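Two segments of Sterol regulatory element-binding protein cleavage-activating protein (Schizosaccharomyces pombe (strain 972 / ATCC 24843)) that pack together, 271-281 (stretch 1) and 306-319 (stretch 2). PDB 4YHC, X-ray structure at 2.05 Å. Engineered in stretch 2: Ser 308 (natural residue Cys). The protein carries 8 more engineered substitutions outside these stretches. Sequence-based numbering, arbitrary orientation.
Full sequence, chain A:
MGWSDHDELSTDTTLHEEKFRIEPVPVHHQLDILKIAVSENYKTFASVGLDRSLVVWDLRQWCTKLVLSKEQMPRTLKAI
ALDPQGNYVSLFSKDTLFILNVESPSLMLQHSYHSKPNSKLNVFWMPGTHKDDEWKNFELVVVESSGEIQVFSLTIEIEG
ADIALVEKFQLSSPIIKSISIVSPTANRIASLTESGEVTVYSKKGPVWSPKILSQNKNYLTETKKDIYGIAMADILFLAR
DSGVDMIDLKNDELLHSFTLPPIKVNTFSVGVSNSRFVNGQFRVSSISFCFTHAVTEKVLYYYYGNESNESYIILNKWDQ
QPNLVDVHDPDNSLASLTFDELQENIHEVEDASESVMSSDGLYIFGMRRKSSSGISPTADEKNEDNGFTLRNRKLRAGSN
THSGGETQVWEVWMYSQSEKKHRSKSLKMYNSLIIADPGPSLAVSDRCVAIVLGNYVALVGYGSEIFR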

# COMPACT_ATOMS: atom_id res chain seq x y z
N GLY A 271 -5.44 -4.36 -6.01
CA GLY A 271 -5.45 -3.06 -6.75
C GLY A 271 -6.58 -3.09 -7.77
O GLY A 271 -6.95 -4.18 -8.25
N VAL A 272 -7.17 -1.94 -8.06
CA VAL A 272 -8.18 -1.80 -9.11
C VAL A 272 -7.79 -0.67 -10.10
O VAL A 272 -7.08 0.32 -9.76
CB VAL A 272 -9.59 -1.57 -8.52
CG1 VAL A 272 -10.04 -2.73 -7.62
CG2 VAL A 272 -9.62 -0.29 -7.72
N SER A 273 -8.21 -0.83 -11.35
CA SER A 273 -7.80 0.04 -12.42
C SER A 273 -8.88 0.98 -12.93
O SER A 273 -10.06 0.67 -12.89
CB SER A 273 -7.17 -0.74 -13.56
OG SER A 273 -8.17 -1.39 -14.35
N ASN A 274 -8.45 2.18 -13.34
CA ASN A 274 -9.36 3.13 -14.00
C ASN A 274 -10.59 3.43 -13.19
O ASN A 274 -11.66 3.36 -13.74
CB ASN A 274 -9.73 2.61 -15.38
CG ASN A 274 -8.55 2.62 -16.32
OD1 ASN A 274 -7.61 3.41 -16.13
ND2 ASN A 274 -8.54 1.72 -17.27
N SER A 275 -10.41 3.70 -11.90
CA SER A 275 -11.50 3.90 -10.98
C SER A 275 -12.28 5.19 -11.49
O SER A 275 -11.66 6.16 -11.91
CB SER A 275 -10.94 4.14 -9.60
OG SER A 275 -10.58 2.89 -9.07
N ARG A 276 -13.59 5.13 -11.61
CA ARG A 276 -14.38 6.37 -11.87
C ARG A 276 -15.72 6.16 -11.21
O ARG A 276 -16.13 5.00 -10.92
CB ARG A 276 -14.47 6.69 -13.36
CG ARG A 276 -15.26 5.69 -14.21
CD ARG A 276 -14.45 4.50 -14.62
NE ARG A 276 -14.98 3.81 -15.80
CZ ARG A 276 -14.44 2.72 -16.31
NH1 ARG A 276 -13.35 2.19 -15.74
NH2 ARG A 276 -14.98 2.17 -17.40
N PHE A 277 -16.41 7.27 -10.89
CA PHE A 277 -17.65 7.18 -10.17
C PHE A 277 -18.68 7.85 -11.07
O PHE A 277 -18.47 9.03 -11.48
CB PHE A 277 -17.49 7.84 -8.87
CG PHE A 277 -18.66 7.74 -7.98
CD1 PHE A 277 -19.66 8.71 -7.99
CD2 PHE A 277 -18.76 6.74 -7.06
CE1 PHE A 277 -20.74 8.62 -7.16
CE2 PHE A 277 -19.85 6.63 -6.25
CZ PHE A 277 -20.83 7.62 -6.27
N VAL A 278 -19.69 7.09 -11.48
CA VAL A 278 -20.63 7.56 -12.48
C VAL A 278 -22.03 7.12 -12.02
O VAL A 278 -22.31 5.90 -11.74
CB VAL A 278 -20.41 7.01 -13.88
CG1 VAL A 278 -21.50 7.58 -14.82
CG2 VAL A 278 -19.03 7.34 -14.47
N ASN A 279 -22.88 8.14 -11.85
CA ASN A 279 -24.25 7.93 -11.40
C ASN A 279 -24.36 6.98 -10.26
O ASN A 279 -25.14 5.99 -10.34
CB ASN A 279 -25.09 7.41 -12.58
CG ASN A 279 -26.58 7.32 -12.27
OD1 ASN A 279 -27.09 7.91 -11.30
ND2 ASN A 279 -27.29 6.55 -13.10
N GLY A 280 -23.63 7.24 -9.19
CA GLY A 280 -23.77 6.44 -7.97
C GLY A 280 -23.02 5.12 -7.98
O GLY A 280 -22.99 4.43 -7.00
N GLN A 281 -22.29 4.87 -9.05
CA GLN A 281 -21.56 3.60 -9.27
C GLN A 281 -20.06 3.79 -9.22
O GLN A 281 -19.51 4.57 -10.02
CB GLN A 281 -21.84 3.06 -10.68
CG GLN A 281 -23.29 2.71 -10.90
CD GLN A 281 -23.58 2.19 -12.26
OE1 GLN A 281 -22.77 2.23 -13.19
NE2 GLN A 281 -24.79 1.72 -12.41
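Stretch 2 (306-319) NESNESYIILNKWD

Stretch 2 enters as an irregular loop, Asn 306 to Glu 310, poorly ordered, and then runs as a strand from Ser 311 to Lys 317 before leaving the extended conformation at Trp 318 (phi/psi -57/-43). Stretch 1 has strand at Gly 271 and Val 272, continuing from earlier in the chain, and at Arg 276 to Val 278; a type I' turn from Val 278 to Gln 281, closed by Val 278 N to Gln 281 O and Gln 281 N to Val 278 O (both 2.9 Å), reverses the chain. The two stretches meet antiparallel at the end of this turn, where Gln 281 and Lys 317 form a non-hydrogen-bonded pair with their CA atoms 4.5 Å apart. One direct hydrogen bond joins the stretches, Trp 318 N to Gly 280 O (2.8 Å, 165°); the same carbonyl O of Gly 280 receives a CA-H contact from Lys 317 CA at 3.2 Å. Water 2 donates to Gly 280 O (3.3 Å) and accepts from Asp 319 N (3.1 Å), extending the link by one residue. Gly 280 has positive phi (81°), which by itself favours glycine.

Gln 281 and Lys 317 put their side chains on the same face of the sheet. Gln 281 (m, t) stretches out, its CG 4.1 Å from Lys 317 CD and its OE1 3.5 Å from Ile 314 CD1; Ile 314 (m, t) points toward stretch 1 to meet it. Lys 317 is also m at chi1, but its end leads away. Its backbone N makes a weak bond to Asn 316 OD1 (2.7 Å), with Asn 316 in t.

Phe 277 starts sideways, but its t rotamer brings the ring tip nearer, CZ lying 4.0 Å from CE3 of Trp 318, which is also t and points toward stretch 1. In the first strand of stretch 1, Val 272 (m) lays CG1 4.0 Å from Leu 315 CD1, an apolar contact that Leu 315 reaches with the end of a side chain that sets out sideways.

Arg 276 is p at chi1, m at chi2 and extended thereafter. This bend lets NH1 bond to Asn 274 O (2.9 Å) while NH2 comes 3.4 Å from CB of Tyr 312, itself p and pointing toward stretch 1. Water 1 takes a hydrogen bond from Arg 276 NH2 (3.1 Å) and gives one to Ser 311 O (2.6 Å), coupling the guanidinium to the start of the strand. At the loop, Asn 274 ND2 lies 3.4 Å from CB of the engineered Ser 308.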

# COMPACT_ATOMS: atom_id res chain seq x y z
N ASN A 306 -11.74 -7.80 -18.61
CA ASN A 306 -11.46 -7.72 -20.04
C ASN A 306 -10.66 -6.47 -20.34
O ASN A 306 -10.23 -6.25 -21.48
CB ASN A 306 -12.76 -7.73 -20.85
CG ASN A 306 -13.70 -8.84 -20.42
OD1 ASN A 306 -13.53 -9.44 -19.36
ND2 ASN A 306 -14.71 -9.10 -21.24
N GLU A 307 -10.47 -5.64 -19.32
CA GLU A 307 -9.66 -4.43 -19.41
C GLU A 307 -10.43 -3.20 -19.91
O GLU A 307 -11.57 -3.31 -20.36
CB GLU A 307 -8.41 -4.66 -20.27
CG GLU A 307 -7.53 -3.43 -20.44
CD GLU A 307 -7.18 -2.76 -19.13
OE1 GLU A 307 -6.46 -1.74 -19.16
OE2 GLU A 307 -7.63 -3.24 -18.07
N SER A 308 -9.79 -2.04 -19.81
CA SER A 308 -10.37 -0.75 -20.17
C SER A 308 -11.18 -0.79 -21.46
O SER A 308 -12.36 -1.15 -21.47
CB SER A 308 -9.27 0.31 -20.25
OG SER A 308 -9.66 1.41 -21.05
N ASN A 309 -10.55 -0.38 -22.56
CA ASN A 309 -11.22 -0.39 -23.85
C ASN A 309 -11.93 -1.72 -24.08
O ASN A 309 -11.37 -2.63 -24.68
CB ASN A 309 -10.23 -0.11 -24.98
CG ASN A 309 -10.88 -0.18 -26.35
OD1 ASN A 309 -12.09 -0.36 -26.47
ND2 ASN A 309 -10.07 -0.05 -27.39
N GLU A 310 -13.15 -1.82 -23.57
CA GLU A 310 -13.91 -3.06 -23.67
C GLU A 310 -15.12 -3.02 -22.75
O GLU A 310 -16.26 -2.96 -23.21
CB GLU A 310 -13.04 -4.25 -23.30
CG GLU A 310 -12.54 -5.06 -24.49
CD GLU A 310 -11.23 -5.78 -24.19
OE1 GLU A 310 -10.18 -5.11 -24.16
OE2 GLU A 310 -11.26 -7.01 -23.99
N SER A 311 -14.86 -3.07 -21.45
CA SER A 311 -15.92 -3.15 -20.46
C SER A 311 -15.46 -2.66 -19.10
O SER A 311 -14.32 -2.23 -18.93
CB SER A 311 -16.40 -4.59 -20.35
OG SER A 311 -15.30 -5.46 -20.18
N TYR A 312 -16.36 -2.73 -18.12
CA TYR A 312 -16.04 -2.35 -16.75
C TYR A 312 -16.85 -3.13 -15.80
O TYR A 312 -17.80 -3.78 -16.17
CB TYR A 312 -16.34 -0.84 -16.55
CG TYR A 312 -17.76 -0.46 -16.73
CD1 TYR A 312 -18.65 -0.48 -15.68
CD2 TYR A 312 -18.23 -0.03 -17.99
CE1 TYR A 312 -19.98 -0.11 -15.85
CE2 TYR A 312 -19.54 0.37 -18.17
CZ TYR A 312 -20.41 0.31 -17.12
OH TYR A 312 -21.70 0.68 -17.31
N ILE A 313 -16.53 -2.98 -14.53
CA ILE A 313 -17.17 -3.68 -13.46
C ILE A 313 -17.64 -2.67 -12.53
O ILE A 313 -16.85 -1.72 -12.19
CB ILE A 313 -16.04 -4.50 -12.78
CG1 ILE A 313 -15.45 -5.49 -13.77
CG2 ILE A 313 -16.44 -5.17 -11.50
CD1 ILE A 313 -14.03 -5.92 -13.40
N ILE A 314 -18.85 -2.84 -12.01
CA ILE A 314 -19.35 -2.02 -10.97
C ILE A 314 -19.01 -2.69 -9.66
O ILE A 314 -19.62 -3.70 -9.34
CB ILE A 314 -20.89 -1.84 -11.08
CG1 ILE A 314 -21.25 -1.04 -12.31
CG2 ILE A 314 -21.47 -1.21 -9.82
CD1 ILE A 314 -22.72 -1.21 -12.71
N LEU A 315 -18.04 -2.11 -8.89
CA LEU A 315 -17.61 -2.61 -7.61
C LEU A 315 -18.51 -2.25 -6.49
O LEU A 315 -18.57 -2.96 -5.53
CB LEU A 315 -16.25 -2.03 -7.18
CG LEU A 315 -14.92 -2.64 -7.57
CD1 LEU A 315 -13.83 -2.00 -6.68
CD2 LEU A 315 -14.98 -4.16 -7.50
N ASN A 316 -19.14 -1.09 -6.51
CA ASN A 316 -19.99 -0.75 -5.42
C ASN A 316 -20.95 0.38 -5.88
O ASN A 316 -20.75 0.95 -6.95
CB ASN A 316 -19.19 -0.33 -4.18
CG ASN A 316 -20.02 -0.35 -2.92
OD1 ASN A 316 -21.17 -0.82 -2.92
ND2 ASN A 316 -19.44 0.18 -1.83
N LYS A 317 -22.00 0.62 -5.11
CA LYS A 317 -22.97 1.66 -5.49
C LYS A 317 -23.29 2.42 -4.24
O LYS A 317 -23.38 1.81 -3.19
CB LYS A 317 -24.26 1.09 -6.11
CG LYS A 317 -24.05 0.32 -7.40
CD LYS A 317 -25.25 0.25 -8.30
CE LYS A 317 -26.20 -0.85 -7.90
NZ LYS A 317 -27.56 -0.68 -8.52
N TRP A 318 -23.51 3.72 -4.39
CA TRP A 318 -23.91 4.57 -3.32
C TRP A 318 -25.21 4.07 -2.65
O TRP A 318 -25.31 4.00 -1.40
CB TRP A 318 -24.11 5.99 -3.88
CG TRP A 318 -24.16 7.04 -2.83
CD1 TRP A 318 -25.29 7.56 -2.23
CD2 TRP A 318 -23.05 7.67 -2.20
NE1 TRP A 318 -24.93 8.49 -1.33
CE2 TRP A 318 -23.57 8.57 -1.25
CE3 TRP A 318 -21.65 7.55 -2.32
CZ2 TRP A 318 -22.75 9.33 -0.41
CZ3 TRP A 318 -20.84 8.32 -1.53
CH2 TRP A 318 -21.39 9.21 -0.58
N ASP A 319 -26.14 3.66 -3.51
CA ASP A 319 -27.48 3.21 -3.20
C ASP A 319 -27.63 1.94 -3.97
O ASP A 319 -27.36 1.92 -5.18
CB ASP A 319 -28.55 4.18 -3.77
CG ASP A 319 -28.59 5.51 -3.05
OD1 ASP A 319 -28.78 5.53 -1.82
OD2 ASP A 319 -28.43 6.55 -3.75
O HOH W 1 -13.12 0.11 -18.83
O HOH W 2 -26.20 4.26 -6.51